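Local coordinates for protein ketosynthase (Streptomyces sp. MSC090213JE08, PDB 6KXE) that probably acts as a 3-oxoacyl-[acyl-carrier-protein] synthase, a thiolase-related condensing enzyme working on acyl groups carried by an acyl carrier protein, at residues B[107-112]-B[244-249]; B[197-202]-B[235-240]; B[251-256]-B[370-375]. All coordinates share one frame; numbering follows the deposited sequence.

Contact 1. Residues B[107-112]-B[244-249]; sequences AVATDE and AERPPL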
loop_
_atom_site.group_PDB
_atom_site.type_symbol
_atom_site.label_atom_id
_atom_site.label_comp_id
_atom_site.label_asym_id
_atom_site.label_seq_id
_atom_site.Cartn_x
_atom_site.Cartn_y
_atom_site.Cartn_z
ATOM N N ALA B 107 20.981 9.463 -17.142
ATOM C CA ALA B 107 20.388 8.969 -18.405
ATOM C C ALA B 107 18.932 9.452 -18.507
ATOM O O ALA B 107 18.491 9.733 -19.607
ATOM C CB ALA B 107 20.482 7.473 -18.438
ATOM N N VAL B 108 18.236 9.632 -17.382
ATOM C CA VAL B 108 16.791 9.995 -17.381
ATOM C C VAL B 108 16.597 11.290 -16.579
ATOM O O VAL B 108 16.983 11.328 -15.415
ATOM C CB VAL B 108 15.933 8.848 -16.810
ATOM C CG1 VAL B 108 14.456 9.250 -16.751
ATOM C CG2 VAL B 108 16.133 7.561 -17.607
ATOM N N ALA B 109 15.961 12.297 -17.167
ATOM C CA ALA B 109 15.648 13.572 -16.503
ATOM C C ALA B 109 14.383 13.327 -15.669
ATOM O O ALA B 109 13.404 12.799 -16.202
ATOM C CB ALA B 109 15.439 14.660 -17.520
ATOM N N THR B 110 14.402 13.672 -14.391
ATOM C CA THR B 110 13.193 13.521 -13.547
ATOM C C THR B 110 12.912 14.888 -12.944
ATOM O O THR B 110 13.820 15.749 -12.945
ATOM C CB THR B 110 13.383 12.429 -12.492
ATOM O OG1 THR B 110 14.519 12.793 -11.707
ATOM C CG2 THR B 110 13.573 11.073 -13.121
ATOM N N ASP B 111 11.730 15.049 -12.384
ATOM C CA ASP B 111 11.308 16.323 -11.774
ATOM C C ASP B 111 10.193 15.988 -10.783
ATOM O O ASP B 111 9.922 14.764 -10.534
ATOM C CB ASP B 111 10.901 17.293 -12.887
ATOM C CG ASP B 111 9.710 16.830 -13.712
ATOM O OD1 ASP B 111 8.929 15.933 -13.262
ATOM O OD2 ASP B 111 9.574 17.329 -14.824
ATOM N N GLU B 112 9.488 16.997 -10.314
ATOM C CA GLU B 112 8.509 16.812 -9.210
ATOM C C GLU B 112 7.239 16.116 -9.734
ATOM O O GLU B 112 6.335 15.847 -8.934
ATOM C CB GLU B 112 8.256 18.178 -8.565
ATOM C CG GLU B 112 7.441 19.131 -9.412
ATOM C CD GLU B 112 8.168 19.838 -10.568
ATOM O OE1 GLU B 112 9.455 19.693 -10.736
ATOM O OE2 GLU B 112 7.447 20.530 -11.334
ATOM N N ALA B 244 6.945 11.196 -24.710
ATOM C CA ALA B 244 8.124 10.366 -24.384
ATOM C C ALA B 244 9.413 11.027 -24.878
ATOM O O ALA B 244 9.501 11.345 -26.079
ATOM C CB ALA B 244 8.002 8.969 -24.930
ATOM N N GLU B 245 10.402 11.077 -23.974
ATOM C CA GLU B 245 11.730 11.711 -24.157
ATOM C C GLU B 245 12.716 10.638 -24.658
ATOM O O GLU B 245 13.926 10.935 -24.700
ATOM C CB GLU B 245 12.136 12.387 -22.834
ATOM C CG GLU B 245 11.125 13.420 -22.330
ATOM C CD GLU B 245 11.550 14.349 -21.188
ATOM O OE1 GLU B 245 12.522 14.038 -20.448
ATOM O OE2 GLU B 245 10.900 15.400 -21.038
ATOM N N ARG B 246 12.198 9.461 -25.049
ATOM C CA ARG B 246 12.946 8.232 -25.435
ATOM C C ARG B 246 12.052 7.351 -26.312
ATOM O O ARG B 246 10.821 7.470 -26.277
ATOM C CB ARG B 246 13.321 7.414 -24.196
ATOM C CG ARG B 246 14.430 7.991 -23.330
ATOM C CD ARG B 246 14.068 8.071 -21.853
ATOM N NE ARG B 246 14.608 9.306 -21.260
ATOM C CZ ARG B 246 13.922 10.201 -20.533
ATOM N NH1 ARG B 246 12.642 9.985 -20.251
ATOM N NH2 ARG B 246 14.535 11.288 -20.057
ATOM N N PRO B 247 12.616 6.426 -27.121
ATOM C CA PRO B 247 11.792 5.515 -27.912
ATOM C C PRO B 247 10.979 4.565 -27.020
ATOM O O PRO B 247 11.544 3.936 -26.131
ATOM C CB PRO B 247 12.834 4.747 -28.749
ATOM C CG PRO B 247 14.067 5.638 -28.723
ATOM C CD PRO B 247 14.056 6.211 -27.325
ATOM N N PRO B 248 9.651 4.399 -27.248
ATOM C CA PRO B 248 8.864 3.426 -26.497
ATOM C C PRO B 248 9.349 1.995 -26.754
ATOM O O PRO B 248 9.574 1.617 -27.891
ATOM C CB PRO B 248 7.436 3.681 -26.963
ATOM C CG PRO B 248 7.579 4.292 -28.333
ATOM C CD PRO B 248 8.818 5.150 -28.210
ATOM N N LEU B 249 9.555 1.230 -25.683
ATOM C CA LEU B 249 9.834 -0.215 -25.782
ATOM C C LEU B 249 8.516 -0.965 -25.899
ATOM O O LEU B 249 8.466 -1.938 -26.620
ATOM C CB LEU B 249 10.640 -0.665 -24.570
ATOM C CG LEU B 249 11.956 0.090 -24.377
ATOM C CD1 LEU B 249 12.659 -0.428 -23.144
ATOM C CD2 LEU B 249 12.882 -0.017 -25.590
#
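With chi1 at 177°, Val108 turns CG1 away from its own N and toward Arg246, which bends at chi2 (129°) and chi3 (-142°), and the two side chains cross at about a right angle. The methyl thereby lies over one face of the guanidinium, toward its rim, with Val108 CG1 3.9 Å from Arg246 CZ. The opposite face is occupied from within the same segment by Glu245 CB, 3.5 Å above the guanidinium plane, so the flat group is sandwiched between two aliphatic carbons. Glu245 runs extended beyond CG, and its OE1 lies 3.4 Å from Arg246 NH2 in a salt bridge between adjacent residues. The same Glu245 OE1 is 4.2 Å from Ala109 CB, a light touch at the surface. Arg246 NH2 also comes within 3.4 Å of Ala109 N, but both are donors and make no bond. What joins 107-112 to 244-249 is therefore packing against the arginine head, whose NH1 is held by a salt bridge to Glu239. Val108 and Arg246 both rest on Leu237 of strand 232-240, and Arg246 reaches Lys199 of strand 199-206 as well. The contact thus brings the loop between helix 86-99 and strand 114-119 against the connection from strand 232-240 to strand 250-259.

Contact 2. Residues B[197-202]-B[235-240]; sequences ATKYLV and LFLVEQ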
loop_
_atom_site.group_PDB
_atom_site.type_symbol
_atom_site.label_atom_id
_atom_site.label_comp_id
_atom_site.label_asym_id
_atom_site.label_seq_id
_atom_site.Cartn_x
_atom_site.Cartn_y
_atom_site.Cartn_z
ATOM N N ALA B 197 1.164 12.788 -12.561
ATOM C CA ALA B 197 2.561 12.518 -12.896
ATOM C C ALA B 197 2.679 12.488 -14.411
ATOM O O ALA B 197 1.697 12.086 -15.076
ATOM C CB ALA B 197 2.985 11.221 -12.262
ATOM N N THR B 198 3.824 12.894 -14.932
ATOM C CA THR B 198 4.134 12.855 -16.391
ATOM C C THR B 198 5.031 11.656 -16.665
ATOM O O THR B 198 5.111 11.228 -17.823
ATOM C CB THR B 198 4.789 14.156 -16.868
ATOM O OG1 THR B 198 5.913 14.387 -16.011
ATOM C CG2 THR B 198 3.809 15.316 -16.860
ATOM N N LYS B 199 5.709 11.161 -15.644
ATOM C CA LYS B 199 6.614 9.997 -15.761
ATOM C C LYS B 199 6.450 9.203 -14.468
ATOM O O LYS B 199 6.112 9.810 -13.454
ATOM C CB LYS B 199 8.077 10.424 -15.884
ATOM C CG LYS B 199 8.477 11.080 -17.190
ATOM C CD LYS B 199 9.961 10.968 -17.460
ATOM C CE LYS B 199 10.577 12.254 -17.942
ATOM N NZ LYS B 199 10.479 13.312 -16.903
ATOM N N TYR B 200 6.788 7.926 -14.489
ATOM C CA TYR B 200 6.705 7.039 -13.314
ATOM C C TYR B 200 7.824 6.017 -13.353
ATOM O O TYR B 200 8.138 5.462 -14.419
ATOM C CB TYR B 200 5.373 6.295 -13.300
ATOM C CG TYR B 200 4.476 6.655 -12.154
ATOM C CD1 TYR B 200 4.669 6.133 -10.894
ATOM C CD2 TYR B 200 3.401 7.502 -12.338
ATOM C CE1 TYR B 200 3.854 6.488 -9.828
ATOM C CE2 TYR B 200 2.582 7.864 -11.284
ATOM C CZ TYR B 200 2.787 7.338 -10.033
ATOM O OH TYR B 200 1.926 7.735 -9.045
ATOM N N LEU B 201 8.416 5.813 -12.188
ATOM C CA LEU B 201 9.204 4.628 -11.836
ATOM C C LEU B 201 8.224 3.625 -11.233
ATOM O O LEU B 201 7.578 3.940 -10.161
ATOM C CB LEU B 201 10.323 4.941 -10.843
ATOM C CG LEU B 201 11.536 5.702 -11.367
ATOM C CD1 LEU B 201 11.198 7.137 -11.656
ATOM C CD2 LEU B 201 12.690 5.623 -10.367
ATOM N N VAL B 202 8.107 2.477 -11.885
ATOM C CA VAL B 202 7.124 1.415 -11.519
ATOM C C VAL B 202 7.892 0.116 -11.388
ATOM O O VAL B 202 8.642 -0.238 -12.332
ATOM C CB VAL B 202 6.043 1.265 -12.600
ATOM C CG1 VAL B 202 5.104 0.094 -12.301
ATOM C CG2 VAL B 202 5.305 2.569 -12.827
ATOM N N LEU B 235 12.344 -2.673 -12.317
ATOM C CA LEU B 235 11.764 -1.316 -12.383
ATOM C C LEU B 235 11.651 -0.915 -13.847
ATOM O O LEU B 235 12.523 -1.315 -14.643
ATOM C CB LEU B 235 12.665 -0.289 -11.708
ATOM C CG LEU B 235 12.782 -0.254 -10.201
ATOM C CD1 LEU B 235 13.799 0.840 -9.825
ATOM C CD2 LEU B 235 11.424 0.055 -9.571
ATOM N N PHE B 236 10.660 -0.105 -14.139
ATOM C CA PHE B 236 10.379 0.424 -15.494
ATOM C C PHE B 236 10.192 1.913 -15.389
ATOM O O PHE B 236 9.634 2.427 -14.390
ATOM C CB PHE B 236 9.103 -0.201 -16.072
ATOM C CG PHE B 236 9.169 -1.683 -15.933
ATOM C CD1 PHE B 236 9.906 -2.427 -16.840
ATOM C CD2 PHE B 236 8.605 -2.315 -14.839
ATOM C CE1 PHE B 236 10.096 -3.785 -16.631
ATOM C CE2 PHE B 236 8.772 -3.677 -14.650
ATOM C CZ PHE B 236 9.504 -4.402 -15.559
ATOM N N LEU B 237 10.561 2.574 -16.469
ATOM C CA LEU B 237 10.303 4.006 -16.645
ATOM C C LEU B 237 9.089 4.063 -17.545
ATOM O O LEU B 237 9.138 3.460 -18.636
ATOM C CB LEU B 237 11.534 4.682 -17.266
ATOM C CG LEU B 237 11.348 6.148 -17.659
ATOM C CD1 LEU B 237 11.108 6.991 -16.446
ATOM C CD2 LEU B 237 12.564 6.634 -18.455
ATOM N N VAL B 238 8.048 4.764 -17.118
ATOM C CA VAL B 238 6.747 4.849 -17.834
ATOM C C VAL B 238 6.473 6.317 -18.150
ATOM O O VAL B 238 6.667 7.177 -17.270
ATOM C CB VAL B 238 5.607 4.200 -17.026
ATOM C CG1 VAL B 238 4.268 4.278 -17.755
ATOM C CG2 VAL B 238 5.961 2.773 -16.647
ATOM N N GLU B 239 6.101 6.581 -19.402
ATOM C CA GLU B 239 5.858 7.941 -19.913
ATOM C C GLU B 239 4.567 7.924 -20.735
ATOM O O GLU B 239 4.070 6.836 -21.039
ATOM C CB GLU B 239 7.035 8.400 -20.773
ATOM C CG GLU B 239 8.393 8.312 -20.095
ATOM C CD GLU B 239 9.535 8.922 -20.880
ATOM O OE1 GLU B 239 9.440 10.102 -21.223
ATOM O OE2 GLU B 239 10.554 8.245 -21.063
ATOM N N GLN B 240 3.996 9.086 -21.023
ATOM C CA GLN B 240 2.855 9.193 -21.969
ATOM C C GLN B 240 3.417 9.135 -23.394
ATOM O O GLN B 240 4.476 9.732 -23.623
ATOM C CB GLN B 240 2.033 10.448 -21.679
ATOM C CG GLN B 240 1.623 10.535 -20.216
ATOM C CD GLN B 240 0.149 10.790 -20.040
ATOM O OE1 GLN B 240 -0.333 11.887 -20.306
ATOM N NE2 GLN B 240 -0.575 9.772 -19.594
HETATM O O HOH W 1 5.247 11.630 -20.350
#
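Tyr200 and Val238 form an antiparallel hydrogen-bonded pair: Tyr200 N gives its hydrogen to Val238 O (2.9 Å), and Val238 N returns one to Tyr200 O (2.8 Å). Val202 and Phe236 repeat the pattern, with Val202 N to Phe236 O at 2.9 Å and Phe236 N to Val202 O at 2.7 Å. Between them, Leu201 faces Leu237 in a non-hydrogen-bonded pair, where Leu201 CA gives a CA-H...O contact to Phe236 O (3.4 Å). The two strands belong to the mixed sheet of the N-terminal half of the thiolase fold; 199-206 also pairs in parallel with 114-119, and 232-240 antiparallel with 20-29. On the face bearing the valines, CG2 of Val202 and CG2 of Val238, each anti to its own carbonyl carbon, meet at 3.9 Å. On the other face, Lys199 and Glu239 lie side by side and point the same way, their CG atoms 4.0 Å apart. Their charged ends take different partners: Lys199 NZ is hydrogen-bonded to Ala109 O, while Glu239 OE2 receives Thr23 OG1 and a salt bridge from Arg246 NH1. Beyond this pair, where Thr198 O and Gln240 N are too far apart to bond directly, a water donates to Thr198 O (2.6 Å) and accepts from Gln240 N. Helix 180-193 covers the valine face: Ala188 packs on Tyr200 and Val202, and Leu191 and Met192 on Tyr200. On the leucine face, Val108 touches Leu237, and Thr114 of the adjoining strand lies against Lys199 and Leu201.

Contact 3. Residues B[251-256]-B[370-375]; sequences AVLSVE and VLRLIG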
loop_
_atom_site.group_PDB
_atom_site.type_symbol
_atom_site.label_atom_id
_atom_site.label_comp_id
_atom_site.label_asym_id
_atom_site.label_seq_id
_atom_site.Cartn_x
_atom_site.Cartn_y
_atom_site.Cartn_z
ATOM N N ALA B 251 3.875 -0.312 -25.370
ATOM C CA ALA B 251 2.666 0.416 -24.938
ATOM C C ALA B 251 1.929 -0.500 -23.964
ATOM O O ALA B 251 1.784 -1.725 -24.248
ATOM C CB ALA B 251 1.817 0.788 -26.128
ATOM N N VAL B 252 1.424 0.069 -22.875
ATOM C CA VAL B 252 0.538 -0.671 -21.925
ATOM C C VAL B 252 -0.898 -0.515 -22.411
ATOM O O VAL B 252 -1.437 0.598 -22.245
ATOM C CB VAL B 252 0.703 -0.173 -20.478
ATOM C CG1 VAL B 252 -0.181 -0.974 -19.536
ATOM C CG2 VAL B 252 2.161 -0.241 -20.063
ATOM N N LEU B 253 -1.449 -1.534 -23.077
ATOM C CA LEU B 253 -2.789 -1.431 -23.717
ATOM C C LEU B 253 -3.866 -1.674 -22.670
ATOM O O LEU B 253 -4.936 -1.077 -22.802
ATOM C CB LEU B 253 -2.889 -2.426 -24.867
ATOM C CG LEU B 253 -1.938 -2.179 -26.048
ATOM C CD1 LEU B 253 -2.304 -3.121 -27.175
ATOM C CD2 LEU B 253 -1.983 -0.738 -26.545
ATOM N N SER B 254 -3.639 -2.614 -21.739
ATOM C CA SER B 254 -4.626 -2.886 -20.668
ATOM C C SER B 254 -3.944 -3.554 -19.492
ATOM O O SER B 254 -2.926 -4.248 -19.669
ATOM C CB SER B 254 -5.785 -3.723 -21.159
ATOM O OG SER B 254 -5.345 -5.023 -21.462
ATOM N N VAL B 255 -4.530 -3.362 -18.317
ATOM C CA VAL B 255 -4.167 -4.166 -17.126
ATOM C C VAL B 255 -5.502 -4.501 -16.496
ATOM O O VAL B 255 -6.288 -3.525 -16.231
ATOM C CB VAL B 255 -3.229 -3.427 -16.148
ATOM C CG1 VAL B 255 -2.816 -4.328 -14.992
ATOM C CG2 VAL B 255 -1.989 -2.840 -16.823
ATOM N N GLU B 256 -5.803 -5.785 -16.349
ATOM C CA GLU B 256 -7.107 -6.194 -15.770
ATOM C C GLU B 256 -6.805 -7.057 -14.563
ATOM O O GLU B 256 -5.750 -7.705 -14.514
ATOM C CB GLU B 256 -8.028 -6.872 -16.780
ATOM C CG GLU B 256 -8.445 -5.911 -17.908
ATOM C CD GLU B 256 -9.258 -4.688 -17.481
ATOM O OE1 GLU B 256 -10.121 -4.836 -16.560
ATOM O OE2 GLU B 256 -9.030 -3.583 -18.060
ATOM N N VAL B 370 -1.627 -6.510 -20.953
ATOM C CA VAL B 370 -1.451 -6.675 -22.422
ATOM C C VAL B 370 -0.599 -5.522 -22.919
ATOM O O VAL B 370 -1.014 -4.367 -22.735
ATOM C CB VAL B 370 -2.799 -6.714 -23.159
ATOM C CG1 VAL B 370 -2.560 -6.789 -24.651
ATOM C CG2 VAL B 370 -3.643 -7.882 -22.703
ATOM N N LEU B 371 0.528 -5.831 -23.563
ATOM C CA LEU B 371 1.480 -4.825 -24.072
ATOM C C LEU B 371 1.489 -4.901 -25.596
ATOM O O LEU B 371 1.310 -6.012 -26.110
ATOM C CB LEU B 371 2.880 -5.106 -23.540
ATOM C CG LEU B 371 3.000 -5.260 -22.020
ATOM C CD1 LEU B 371 4.441 -5.536 -21.656
ATOM C CD2 LEU B 371 2.485 -4.043 -21.282
ATOM N N ARG B 372 1.618 -3.756 -26.265
ATOM C CA ARG B 372 2.104 -3.734 -27.672
ATOM C C ARG B 372 3.605 -3.439 -27.645
ATOM O O ARG B 372 4.038 -2.356 -27.204
ATOM C CB ARG B 372 1.379 -2.756 -28.586
ATOM C CG ARG B 372 1.651 -3.115 -30.044
ATOM C CD ARG B 372 0.776 -2.457 -31.046
ATOM N NE ARG B 372 -0.630 -2.813 -30.970
ATOM C CZ ARG B 372 -1.204 -3.902 -31.477
ATOM N NH1 ARG B 372 -0.514 -4.875 -32.055
ATOM N NH2 ARG B 372 -2.506 -4.018 -31.372
ATOM N N LEU B 373 4.396 -4.391 -28.111
ATOM C CA LEU B 373 5.851 -4.197 -28.266
ATOM C C LEU B 373 6.107 -3.221 -29.406
ATOM O O LEU B 373 5.419 -3.315 -30.462
ATOM C CB LEU B 373 6.484 -5.567 -28.461
ATOM C CG LEU B 373 6.084 -6.551 -27.354
ATOM C CD1 LEU B 373 6.603 -7.946 -27.672
ATOM C CD2 LEU B 373 6.612 -6.065 -26.023
ATOM N N ILE B 374 7.042 -2.304 -29.184
ATOM C CA ILE B 374 7.452 -1.296 -30.200
ATOM C C ILE B 374 8.959 -1.440 -30.400
ATOM O O ILE B 374 9.317 -2.305 -31.184
ATOM C CB ILE B 374 6.977 0.102 -29.785
ATOM C CG1 ILE B 374 5.460 0.090 -29.563
ATOM C CG2 ILE B 374 7.420 1.118 -30.826
ATOM C CD1 ILE B 374 4.917 1.307 -28.862
ATOM N N GLY B 375 9.784 -0.688 -29.667
ATOM C CA GLY B 375 11.260 -0.765 -29.726
ATOM C C GLY B 375 11.803 -0.056 -30.962
ATOM O O GLY B 375 11.119 0.829 -31.502
#
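Val252 and Leu371 lie side by side and point the same way, Val252 CG2 meeting Leu371 CD2 at 4.0 Å. The leucine takes CG anti to its carbonyl carbon (chi1 -53°); chi2 of 180° sends CD1 on anti to CA and leaves CD2, the other branch, 3.9 Å from Val252 CA. Leu253 crosses Arg372 obliquely, its CD1 4.0 Å from Arg372 CB; the arginine chain bends at chi3, and Arg372 NH1 is hydrogen-bonded to Gly352 O. Leu253 and Ser254 both face Val370, a classic beta bulge that shifts the antiparallel register by one residue. Val370 O accepts from Leu253 N at 2.9 Å and, weakly, from Ser254 N at 3.3 Å, so one carbonyl serves both residues of the bulge. Ala251 N bonds to Arg372 O (2.8 Å), and Val370 N to Ser254 O. These strands form part of the sheet in the C-terminal half of the thiolase fold, where 365-373 runs between 250-259 and 354-360. Ser254 holds OG between its backbone N and carbonyl carbon (chi1 68°); the hydroxyl sits against Val370 CB at 3.5 Å and is hydrogen-bonded to Ala276 O of helix 265-280. Past the strand end, Ile374 turns CD1 in against Ala251 CB. Helix 180-193 meets the Val252 face through Leu185, while Ala280 packs on Leu253 and Val370.

Overall arrangement
From the N terminus, 107-112 comes first, and contact 1 closes the longest of the three loops when 244-249 arrives beside it. Contact 2 opens and closes within that span, pairing 197-202 with 235-240; the two touch where Arg246 and Glu245 meet Glu239. Contact 3 follows in series: 251-256 starts just after contact 1 closes and pairs with 370-375, the last modelled residues of the chain. Backbone hydrogen bonds between Pro248 and Gly375 and between Leu249 and Ile374 join contacts 1 and 3. Contacts 2 and 3 do not touch, yet strand 20-29 pairs with both 232-240 and 250-259, linking the two halves of the fold.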